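PDB 3TC8: leucine aminopeptidase from Parabacteroides distasonis, which binds a zinc ion and is probably an M28-family aminopeptidase or glutaminyl-peptide cyclotransferase. Local coordinates for residues H102-Y108 with F156-G162; P121-D127 with Y279-D285; D126-G131 with L199-G204; G51-A55 with A82-I86. All coordinates share one frame; numbering follows the deposited sequence.

Contact 1: residues H102-Y108 with F156-G162; sequences HWDSRPY and FDAEDYG
Oxygen OD1 of Asp-104 is held from opposite faces of its carboxylate plane: the backbone N of Glu-159 donates to it across the contact (N to OD1 3.1 Å), and ND1 of His-102 does so within its own segment (ND1 to OD1 2.8 Å). The two loops leave the C-terminal ends of the neighbouring parallel strands 96-102 and 150-156, where this alpha/beta M28 fold builds its zinc site. The other oxygen, Asp-104 OD2, takes the backbone N of Asp-160 on its syn lone pair at 2.9 Å, and the one carboxylate thereby ties down the turn carrying a zinc ligand. His-102 acts in the second shell: its NE2 bonds to the zinc ligand Asp-127. A bend of the Glu-159 chain at chi2 (-81°) lays OE1 over the centre of the imidazole face, 3.2 Å above its plane. Asp-160 OD2, a zinc-binding atom, also accepts a bond from a water that in turn accepts the N-H of Arg-106. The Arg-106 guanidinium has its acceptors in its own plane; NH1 reaches Asp-160 O at 2.9 Å, NH1 and NH2 together grip Gly-162 O, and NE pairs with Asp-110. Beyond it Pro-107 makes a CH-pi contact, CG standing 3.7 Å from the centroid of the Tyr-161 ring and 9° off its normal.

Contact 2: residues P121-D127 with Y279-D285; sequences PLDGADD and YWHTQKD. With EDO (1,2-ethanediol), chain D.
The carboxylate of Asp-127 and the imidazole of His-281 lie almost parallel, 2° apart, with Asp-127 OD2 at the ring edge 3.2 Å from His-281 NE2; the two atoms are close because both bind the zinc ion. Asp-127 OD1 is hydrogen-bonded to His-102 NE2. Over one face of the imidazole stands the indole of Trp-280, NE1 3.4 Å above the centre. At its own edge this indole NE1 donates to O2 of an ethanediol at 2.8 Å, probably from crystallisation. The Tyr-279 ring has Asp-126 OD2 at its edge: OH donates to that oxygen at 2.7 Å, arriving 40° above the carboxylate plane. Asp-285 spans the start of helix 125-144, just after the N-cap Gly-124. Its CG stands opposite the backbone N (chi1 -174°), turning the carboxylate to two N-H groups: OD1 spends a syn lone pair on Asp-126 N (2.8 Å) and OD2 one on Asp-127 N (3.1 Å), while the backbone O accepts from Ala-125 N. With an alanine at Asp-285 the N-H groups of Asp-126 and Asp-127 would probably lose their acceptors, and the turn presenting the zinc ligand would be freer to shift. A water joins Asp-285 OD2 to Asp-127 OD2 and His-281 N. Leu-122 CD2 rests 3.5 Å from His-281 CA, and Gln-283 NE2 donates to Pro-121 O at 2.9 Å and bonds to Ser-109. Asp-127 and His-281 thus supply, from a helix start and a distant loop, two of the three protein ligands of this M28-family zinc site, Asp-160 being the third.

Contact 3: residues D126-G131 with L199-G204; sequences DDGGSG and LDMVGG
Gly-131 lies against Leu-199, its CA 3.8 Å from Leu-199 O, and Ser-130 against Gly-203, in the tight part of the contact, where the start of helix 125-144 presses on the end of strand 195-200 and the loop that follows it in the alpha/beta fold. A side chain on Gly-131 would collide with Leu-199 O, and one on Gly-203 with Ser-130 CB. Ser-130 OG works both ways, donating to Asp-126 O at 2.7 Å in the carbonyl plane and accepting Val-202 N at 3.0 Å. OG lies between its backbone N and carbonyl carbon (chi1 67°), which turns it back along the helix to that carbonyl. Asp-126 OD1 takes Gly-203 N at 2.9 Å, on its syn side. Elsewhere the segments meet less directly, through bridging waters. One water donates to Asp-126 OD2 at 2.7 Å and accepts Gly-204 N; a second accepts Gly-128 N and Met-201 N and lies 2.7 Å from Asp-200 OD1. Replacing Asp-126 by an alanine would probably leave Gly-203 N and the Tyr-279 hydroxyl without this acceptor and take one partner from the first water. On the side of the zinc ligand Asp-127, the selenomethionine Met-201 lies across the helix start, SE 4.1 Å from Asp-127 CB.

Contact 4: residues G51-A55 with A82-I86; sequences GDYLA and ARNII
Arg-83 runs out from its strand with CG anti to the backbone N (chi1 175°) and then bends at chi3 (48°), which swings the guanidinium across to Asp-52. Asp-52 starts out away from the strand, but its CG, opposite the carbonyl carbon (chi1 -70°), brings OD1 back toward the arginine. The salt bridge is one-sided: Arg-83 NH1 donates to Asp-52 OD1 at 2.8 Å, meeting it nearly head-on, and NH2 adds a weak bond to the same OD1 at 3.2 Å. The two flat groups stand almost perpendicular. Gly-51 makes this approach possible, its CA lying 3.5 Å over one face of the guanidinium, where a CB would collide with NH2. Lys-48 O and Gln-67 OE1 give the guanidinium further partners. Helix 45-60 here packs on the sheet as in a layered alpha/beta fold; the axes of segments 51-55 and 82-86 approach to 9.3 Å, their directions 14° apart. Two residues on from Arg-83, on the same face of the strand, Ile-85 packs on the helix with both its branches. Its CD1 touches Gly-51 O at 3.6 Å and the CB of Leu-54 at 4.1 Å, whereas CG2 lies 4.1 Å from Ala-55 CA. Leu-54 and Ile-85 both also touch Trp-103, and Leu-54 reaches on to Val-132 and Leu-136 of helix 125-144.

In the fold
Contacts 1, 2 and 3 crowd together, their centres 10 to 12 Å apart, where strands 96-102, 150-156 and 195-200 of the mixed sheet end; contacts 2 and 3 share the start of helix 125-144. Contacts 1 and 2 between them supply all three protein ligands of the zinc ion. Along the chain contact 4 closes first; contact 1 crosses contacts 2 and 3, and contact 3 is nested inside the long loop closed by contact 2. Contact 4 lies about 20 Å from contact 2, centre to centre, yet touches contact 1 through Asp-157, which bonds to Arg-83. Loops and a helix start far apart in sequence thus meet at the C-terminal ends of the parallel strands to form the metal site.

Contact 1: residues H102-Y108 with F156-G162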
# COMPACT_ATOMS: atom_id res chain seq x y z
N HIS A 102 -0.68 -2.83 0.49
CA HIS A 102 -0.95 -4.10 1.18
C HIS A 102 -1.90 -3.86 2.33
O HIS A 102 -1.86 -2.83 3.01
CB HIS A 102 0.34 -4.80 1.65
CG HIS A 102 0.89 -4.37 2.96
ND1 HIS A 102 0.58 -5.05 4.12
CD2 HIS A 102 1.72 -3.37 3.33
CE1 HIS A 102 1.17 -4.48 5.15
NE2 HIS A 102 1.89 -3.48 4.71
N TRP A 103 -2.76 -4.85 2.60
CA TRP A 103 -3.79 -4.72 3.64
C TRP A 103 -3.62 -5.63 4.85
O TRP A 103 -4.30 -5.43 5.86
CB TRP A 103 -5.22 -4.84 3.07
CG TRP A 103 -5.65 -6.18 2.64
CD1 TRP A 103 -5.45 -6.76 1.43
CD2 TRP A 103 -6.48 -7.09 3.37
NE1 TRP A 103 -6.09 -7.98 1.38
CE2 TRP A 103 -6.76 -8.19 2.54
CE3 TRP A 103 -7.02 -7.07 4.66
CZ2 TRP A 103 -7.53 -9.25 2.99
CZ3 TRP A 103 -7.81 -8.11 5.08
CH2 TRP A 103 -8.07 -9.18 4.25
N ASP A 104 -2.79 -6.66 4.75
CA ASP A 104 -2.50 -7.51 5.88
C ASP A 104 -1.67 -6.80 6.93
O ASP A 104 -0.97 -5.81 6.65
CB ASP A 104 -1.78 -8.78 5.42
CG ASP A 104 -0.43 -8.51 4.78
OD1 ASP A 104 -0.36 -7.67 3.86
OD2 ASP A 104 0.55 -9.18 5.20
N SER A 105 -1.73 -7.37 8.13
CA SER A 105 -0.87 -6.96 9.24
C SER A 105 0.11 -8.07 9.57
O SER A 105 -0.23 -9.25 9.59
CB SER A 105 -1.75 -6.74 10.52
OG SER A 105 -2.79 -5.84 10.30
N ARG A 106 1.33 -7.69 9.91
CA ARG A 106 2.36 -8.65 10.27
C ARG A 106 1.96 -9.41 11.55
O ARG A 106 1.58 -8.79 12.53
CB ARG A 106 3.68 -7.91 10.45
CG ARG A 106 4.89 -8.81 10.75
CD ARG A 106 6.14 -8.23 10.17
NE ARG A 106 7.36 -8.99 10.46
CZ ARG A 106 7.72 -10.07 9.79
NH1 ARG A 106 6.93 -10.62 8.90
NH2 ARG A 106 8.85 -10.70 10.07
N PRO A 107 2.23 -10.71 11.58
CA PRO A 107 1.91 -11.51 12.78
C PRO A 107 2.93 -11.43 13.92
O PRO A 107 2.74 -12.06 14.94
CB PRO A 107 1.81 -12.92 12.24
CG PRO A 107 2.75 -12.93 11.07
CD PRO A 107 2.50 -11.60 10.43
N TYR A 108 3.98 -10.68 13.67
CA TYR A 108 5.11 -10.54 14.56
C TYR A 108 5.42 -9.06 14.78
O TYR A 108 5.05 -8.21 13.98
CB TYR A 108 6.38 -11.19 13.98
CG TYR A 108 6.19 -12.55 13.39
CD1 TYR A 108 5.65 -13.60 14.12
CD2 TYR A 108 6.49 -12.79 12.06
CE1 TYR A 108 5.48 -14.85 13.55
CE2 TYR A 108 6.30 -14.05 11.46
CZ TYR A 108 5.78 -15.05 12.22
OH TYR A 108 5.63 -16.29 11.64
N PHE A 156 -3.34 -5.73 -1.86
CA PHE A 156 -2.62 -7.01 -1.89
C PHE A 156 -2.48 -7.58 -0.48
O PHE A 156 -2.21 -6.88 0.47
CB PHE A 156 -1.24 -6.81 -2.52
CG PHE A 156 -1.28 -6.58 -4.00
CD1 PHE A 156 -1.64 -7.58 -4.86
CD2 PHE A 156 -0.88 -5.36 -4.55
CE1 PHE A 156 -1.64 -7.39 -6.21
CE2 PHE A 156 -0.90 -5.19 -5.94
CZ PHE A 156 -1.24 -6.21 -6.76
N ASP A 157 -2.66 -8.88 -0.42
CA ASP A 157 -2.58 -9.61 0.83
C ASP A 157 -1.23 -10.24 1.04
O ASP A 157 -0.38 -10.30 0.14
CB ASP A 157 -3.65 -10.73 0.84
CG ASP A 157 -4.06 -11.22 2.21
OD1 ASP A 157 -3.58 -10.70 3.24
OD2 ASP A 157 -4.96 -12.09 2.22
N ALA A 158 -0.99 -10.62 2.27
CA ALA A 158 0.15 -11.46 2.64
C ALA A 158 1.47 -10.82 2.20
O ALA A 158 2.41 -11.53 1.82
CB ALA A 158 -0.02 -12.86 2.11
N GLU A 159 1.59 -9.51 2.36
CA GLU A 159 2.82 -8.83 2.08
C GLU A 159 3.83 -8.95 3.21
O GLU A 159 5.03 -8.91 2.95
CB GLU A 159 2.55 -7.35 1.77
CG GLU A 159 3.79 -6.51 1.47
CD GLU A 159 4.60 -6.01 2.64
OE1 GLU A 159 3.99 -5.85 3.73
OE2 GLU A 159 5.85 -5.77 2.44
N ASP A 160 3.31 -9.00 4.44
CA ASP A 160 4.15 -8.72 5.62
C ASP A 160 4.27 -9.95 6.54
O ASP A 160 4.41 -9.79 7.75
CB ASP A 160 3.61 -7.51 6.38
CG ASP A 160 4.70 -6.61 6.89
OD1 ASP A 160 5.88 -6.80 6.56
OD2 ASP A 160 4.40 -5.68 7.60
N TYR A 161 4.32 -11.12 5.93
CA TYR A 161 4.46 -12.42 6.61
C TYR A 161 5.82 -13.05 6.27
O TYR A 161 5.99 -14.26 6.35
CB TYR A 161 3.28 -13.34 6.22
CG TYR A 161 2.74 -14.28 7.29
CD1 TYR A 161 3.49 -15.35 7.81
CD2 TYR A 161 1.44 -14.15 7.74
CE1 TYR A 161 2.93 -16.20 8.72
CE2 TYR A 161 0.86 -15.04 8.64
CZ TYR A 161 1.64 -16.07 9.12
OH TYR A 161 1.06 -16.96 10.01
N GLY A 162 6.81 -12.23 5.94
CA GLY A 162 8.14 -12.72 5.62
C GLY A 162 8.91 -13.14 6.85
O GLY A 162 8.52 -12.88 8.00
O HOH W 1 2.00 -5.05 8.73

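Contact 2: residues P121-D127 with Y279-D285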
# COMPACT_ATOMS: atom_id res chain seq x y z
N PRO A 121 1.27 -10.17 17.01
CA PRO A 121 0.85 -9.35 15.87
C PRO A 121 0.75 -7.89 16.20
O PRO A 121 0.45 -7.48 17.33
CB PRO A 121 -0.55 -9.89 15.53
CG PRO A 121 -0.49 -11.33 16.00
CD PRO A 121 0.29 -11.24 17.30
N LEU A 122 1.06 -7.07 15.22
CA LEU A 122 0.96 -5.62 15.38
C LEU A 122 -0.31 -5.09 14.71
O LEU A 122 -0.91 -5.72 13.85
CB LEU A 122 2.23 -4.95 14.94
CG LEU A 122 2.84 -5.30 13.56
CD1 LEU A 122 2.04 -4.66 12.39
CD2 LEU A 122 4.30 -4.93 13.49
N ASP A 123 -0.72 -3.90 15.13
CA ASP A 123 -1.94 -3.29 14.61
C ASP A 123 -1.78 -2.93 13.15
O ASP A 123 -2.75 -2.87 12.41
CB ASP A 123 -2.30 -2.05 15.39
CG ASP A 123 -3.06 -2.34 16.67
OD1 ASP A 123 -3.59 -3.45 16.86
OD2 ASP A 123 -3.18 -1.36 17.48
N GLY A 124 -0.57 -2.62 12.72
CA GLY A 124 -0.31 -2.29 11.36
C GLY A 124 -1.08 -1.07 10.89
O GLY A 124 -1.55 -1.00 9.75
N ALA A 125 -1.18 -0.06 11.75
CA ALA A 125 -1.90 1.15 11.40
C ALA A 125 -1.18 1.86 10.24
O ALA A 125 -1.85 2.26 9.28
CB ALA A 125 -1.97 2.08 12.61
N ASP A 126 0.13 2.08 10.36
CA ASP A 126 0.87 2.71 9.29
C ASP A 126 1.26 1.68 8.24
O ASP A 126 1.13 1.92 7.03
CB ASP A 126 2.06 3.48 9.82
CG ASP A 126 2.60 4.53 8.88
OD1 ASP A 126 1.88 4.95 7.96
OD2 ASP A 126 3.77 4.93 9.11
N ASP A 127 1.80 0.53 8.66
CA ASP A 127 2.23 -0.54 7.78
C ASP A 127 1.04 -1.42 7.46
O ASP A 127 0.78 -2.44 8.09
CB ASP A 127 3.33 -1.27 8.46
CG ASP A 127 4.13 -2.19 7.58
OD1 ASP A 127 3.75 -2.46 6.44
OD2 ASP A 127 5.16 -2.67 8.13
N TYR A 279 8.90 2.96 14.74
CA TYR A 279 7.93 2.00 15.19
C TYR A 279 7.69 0.85 14.23
O TYR A 279 6.85 -0.02 14.51
CB TYR A 279 6.61 2.75 15.52
CG TYR A 279 6.13 3.61 14.37
CD1 TYR A 279 5.46 3.06 13.29
CD2 TYR A 279 6.33 4.98 14.40
CE1 TYR A 279 5.02 3.86 12.24
CE2 TYR A 279 5.94 5.77 13.34
CZ TYR A 279 5.28 5.22 12.27
OH TYR A 279 4.86 6.08 11.27
N TRP A 280 8.39 0.81 13.11
CA TRP A 280 8.22 -0.24 12.12
C TRP A 280 8.47 -1.64 12.72
O TRP A 280 9.49 -1.87 13.38
CB TRP A 280 9.19 -0.01 10.97
CG TRP A 280 9.26 -1.08 9.95
CD1 TRP A 280 8.34 -1.38 9.00
CD2 TRP A 280 10.33 -2.00 9.76
NE1 TRP A 280 8.78 -2.37 8.20
CE2 TRP A 280 9.99 -2.80 8.67
CE3 TRP A 280 11.55 -2.24 10.41
CZ2 TRP A 280 10.85 -3.81 8.17
CZ3 TRP A 280 12.38 -3.22 9.94
CH2 TRP A 280 12.04 -3.97 8.83
N HIS A 281 7.50 -2.52 12.53
CA HIS A 281 7.61 -3.90 13.00
C HIS A 281 7.79 -3.98 14.54
O HIS A 281 8.45 -4.88 15.07
CB HIS A 281 8.65 -4.70 12.20
CG HIS A 281 8.15 -5.02 10.83
ND1 HIS A 281 8.79 -5.86 9.96
CD2 HIS A 281 7.02 -4.59 10.19
CE1 HIS A 281 8.09 -5.93 8.83
NE2 HIS A 281 7.00 -5.19 8.95
N THR A 282 7.16 -3.03 15.20
CA THR A 282 7.02 -3.03 16.65
C THR A 282 5.57 -2.87 17.04
O THR A 282 4.70 -2.52 16.22
CB THR A 282 7.78 -1.83 17.31
OG1 THR A 282 7.00 -0.62 17.20
CG2 THR A 282 9.18 -1.62 16.78
N GLN A 283 5.28 -3.09 18.33
CA GLN A 283 3.96 -2.87 18.86
C GLN A 283 3.46 -1.45 18.75
O GLN A 283 2.23 -1.23 18.76
CB GLN A 283 3.90 -3.32 20.32
CG GLN A 283 3.88 -4.85 20.47
CD GLN A 283 2.56 -5.43 20.09
OE1 GLN A 283 1.60 -5.29 20.86
NE2 GLN A 283 2.48 -6.06 18.92
N LYS A 284 4.37 -0.50 18.56
CA LYS A 284 3.98 0.89 18.43
C LYS A 284 3.54 1.31 17.03
O LYS A 284 3.22 2.48 16.84
CB LYS A 284 5.11 1.78 18.91
CG LYS A 284 5.23 1.80 20.41
CD LYS A 284 6.23 2.80 20.90
CE LYS A 284 6.32 2.90 22.41
NZ LYS A 284 7.56 3.66 22.82
N ASP A 285 3.40 0.37 16.09
CA ASP A 285 2.74 0.68 14.82
C ASP A 285 1.21 0.62 15.01
O ASP A 285 0.51 -0.29 14.54
CB ASP A 285 3.21 -0.23 13.69
CG ASP A 285 2.63 0.20 12.35
OD1 ASP A 285 1.99 1.28 12.29
OD2 ASP A 285 2.73 -0.57 11.38
C1 EDO D . 8.06 -2.07 4.17
O1 EDO D . 7.71 -3.24 3.44
C2 EDO D . 7.29 -2.00 5.48
O2 EDO D . 7.13 -3.30 6.13
O HOH W 2 0.28 -2.94 17.63
O HOH W 3 5.22 -1.90 10.96

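Contact 3: residues D126-G131 with L199-G204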
# COMPACT_ATOMS: atom_id res chain seq x y z
N ASP A 126 0.13 2.08 10.36
CA ASP A 126 0.87 2.71 9.29
C ASP A 126 1.26 1.68 8.24
O ASP A 126 1.13 1.92 7.03
CB ASP A 126 2.06 3.48 9.82
CG ASP A 126 2.60 4.53 8.88
OD1 ASP A 126 1.88 4.95 7.96
OD2 ASP A 126 3.77 4.93 9.11
N ASP A 127 1.80 0.53 8.66
CA ASP A 127 2.23 -0.54 7.78
C ASP A 127 1.04 -1.42 7.46
O ASP A 127 0.78 -2.44 8.09
CB ASP A 127 3.33 -1.27 8.46
CG ASP A 127 4.13 -2.19 7.58
OD1 ASP A 127 3.75 -2.46 6.44
OD2 ASP A 127 5.16 -2.67 8.13
N GLY A 128 0.28 -1.00 6.47
CA GLY A 128 -0.94 -1.60 5.99
C GLY A 128 -2.11 -0.62 6.01
O GLY A 128 -2.66 -0.24 4.97
N GLY A 129 -2.51 -0.18 7.18
CA GLY A 129 -3.67 0.67 7.26
C GLY A 129 -3.58 1.93 6.46
O GLY A 129 -4.55 2.32 5.81
N SER A 130 -2.44 2.61 6.50
CA SER A 130 -2.34 3.97 5.91
C SER A 130 -2.53 3.93 4.41
O SER A 130 -3.29 4.74 3.87
CB SER A 130 -1.02 4.61 6.26
OG SER A 130 0.08 3.94 5.64
N GLY A 131 -1.86 3.03 3.71
CA GLY A 131 -1.96 3.00 2.26
C GLY A 131 -3.36 2.63 1.81
O GLY A 131 -3.90 3.22 0.88
N LEU A 199 1.37 2.81 -2.31
CA LEU A 199 1.41 3.58 -1.09
C LEU A 199 1.71 2.59 0.04
O LEU A 199 0.95 1.64 0.25
CB LEU A 199 0.09 4.27 -0.80
CG LEU A 199 -0.47 5.19 -1.91
CD1 LEU A 199 -1.75 5.85 -1.44
CD2 LEU A 199 0.58 6.16 -2.35
N ASP A 200 2.74 2.86 0.81
CA ASP A 200 3.10 2.01 1.95
C ASP A 200 3.62 2.90 3.07
O ASP A 200 4.56 3.65 2.81
CB ASP A 200 4.14 0.98 1.50
CG ASP A 200 4.43 -0.10 2.51
OD1 ASP A 200 3.76 -0.21 3.55
OD2 ASP A 200 5.36 -0.95 2.27
N MSE A 201 3.03 2.87 4.25
CA MSE A 201 3.49 3.74 5.34
C MSE A 201 3.49 5.22 4.95
O MSE A 201 4.52 5.90 4.96
CB MSE A 201 4.87 3.28 5.90
CG MSE A 201 4.81 1.88 6.52
SE MSE A 201 6.36 1.31 7.38
CE MSE A 201 6.04 2.00 8.97
N VAL A 202 2.29 5.65 4.60
CA VAL A 202 2.00 7.01 4.17
C VAL A 202 1.16 7.79 5.18
O VAL A 202 0.58 8.81 4.83
CB VAL A 202 1.36 7.05 2.78
CG1 VAL A 202 2.34 6.54 1.72
CG2 VAL A 202 0.05 6.34 2.76
N GLY A 203 1.13 7.34 6.44
CA GLY A 203 0.35 8.00 7.44
C GLY A 203 1.08 8.60 8.61
O GLY A 203 0.45 9.28 9.43
N GLY A 204 2.36 8.34 8.77
CA GLY A 204 3.07 8.75 9.96
C GLY A 204 3.28 10.24 10.03
O GLY A 204 3.63 10.89 9.04
O HOH W 4 4.60 6.96 7.61
O HOH W 5 1.25 0.53 4.26

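Contact 4: residues G51-A55 with A82-I86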
# COMPACT_ATOMS: atom_id res chain seq x y z
N GLY A 51 -11.38 -7.81 5.28
CA GLY A 51 -11.43 -7.98 3.85
C GLY A 51 -12.81 -7.80 3.30
O GLY A 51 -13.03 -7.18 2.26
N ASP A 52 -13.79 -8.36 4.00
CA ASP A 52 -15.18 -8.16 3.60
C ASP A 52 -15.59 -6.68 3.60
O ASP A 52 -16.26 -6.21 2.69
CB ASP A 52 -16.15 -8.94 4.51
CG ASP A 52 -16.11 -10.45 4.34
OD1 ASP A 52 -15.37 -10.97 3.50
OD2 ASP A 52 -16.88 -11.09 5.08
N TYR A 53 -15.15 -5.96 4.62
CA TYR A 53 -15.38 -4.52 4.72
C TYR A 53 -14.72 -3.75 3.57
O TYR A 53 -15.36 -2.90 2.94
CB TYR A 53 -14.85 -4.05 6.08
CG TYR A 53 -14.84 -2.54 6.22
CD1 TYR A 53 -15.98 -1.81 6.43
CD2 TYR A 53 -13.67 -1.85 6.06
CE1 TYR A 53 -15.98 -0.44 6.49
CE2 TYR A 53 -13.62 -0.43 6.11
CZ TYR A 53 -14.82 0.26 6.28
OH TYR A 53 -14.84 1.62 6.34
N LEU A 54 -13.47 -4.06 3.25
CA LEU A 54 -12.79 -3.38 2.17
C LEU A 54 -13.46 -3.62 0.83
O LEU A 54 -13.64 -2.70 0.03
CB LEU A 54 -11.31 -3.84 2.11
CG LEU A 54 -10.47 -3.46 3.31
CD1 LEU A 54 -9.08 -4.07 3.19
CD2 LEU A 54 -10.40 -1.94 3.51
N ALA A 55 -13.86 -4.87 0.58
CA ALA A 55 -14.55 -5.20 -0.65
C ALA A 55 -15.86 -4.42 -0.79
O ALA A 55 -16.21 -3.92 -1.86
CB ALA A 55 -14.80 -6.68 -0.77
N ALA A 82 -5.30 -16.37 1.52
CA ALA A 82 -5.06 -15.00 1.06
C ALA A 82 -6.19 -14.53 0.15
O ALA A 82 -6.86 -15.31 -0.53
CB ALA A 82 -3.73 -14.94 0.34
N ARG A 83 -6.36 -13.21 0.14
CA ARG A 83 -7.39 -12.57 -0.65
C ARG A 83 -6.88 -11.21 -1.11
O ARG A 83 -6.75 -10.28 -0.32
CB ARG A 83 -8.67 -12.42 0.17
CG ARG A 83 -9.74 -11.67 -0.54
CD ARG A 83 -11.12 -11.76 0.01
NE ARG A 83 -11.16 -11.53 1.46
CZ ARG A 83 -12.26 -11.27 2.16
NH1 ARG A 83 -13.35 -10.86 1.55
NH2 ARG A 83 -12.22 -11.34 3.46
N ASN A 84 -6.54 -11.11 -2.39
CA ASN A 84 -6.27 -9.81 -3.01
C ASN A 84 -7.59 -9.20 -3.44
O ASN A 84 -8.46 -9.90 -3.94
CB ASN A 84 -5.35 -9.95 -4.23
CG ASN A 84 -3.99 -10.53 -3.92
OD1 ASN A 84 -3.37 -10.18 -2.92
ND2 ASN A 84 -3.49 -11.36 -4.83
N ILE A 85 -7.77 -7.91 -3.18
CA ILE A 85 -9.02 -7.23 -3.45
C ILE A 85 -8.78 -6.16 -4.49
O ILE A 85 -7.98 -5.26 -4.29
CB ILE A 85 -9.63 -6.67 -2.16
CG1 ILE A 85 -9.80 -7.75 -1.09
CG2 ILE A 85 -10.93 -5.92 -2.43
CD1 ILE A 85 -10.07 -7.25 0.30
N ILE A 86 -9.50 -6.27 -5.61
CA ILE A 86 -9.31 -5.40 -6.75
C ILE A 86 -10.60 -4.63 -7.04
O ILE A 86 -11.62 -5.24 -7.16
CB ILE A 86 -8.91 -6.19 -8.03
CG1 ILE A 86 -7.63 -6.99 -7.82
CG2 ILE A 86 -8.78 -5.22 -9.23
CD1 ILE A 86 -7.76 -8.42 -7.54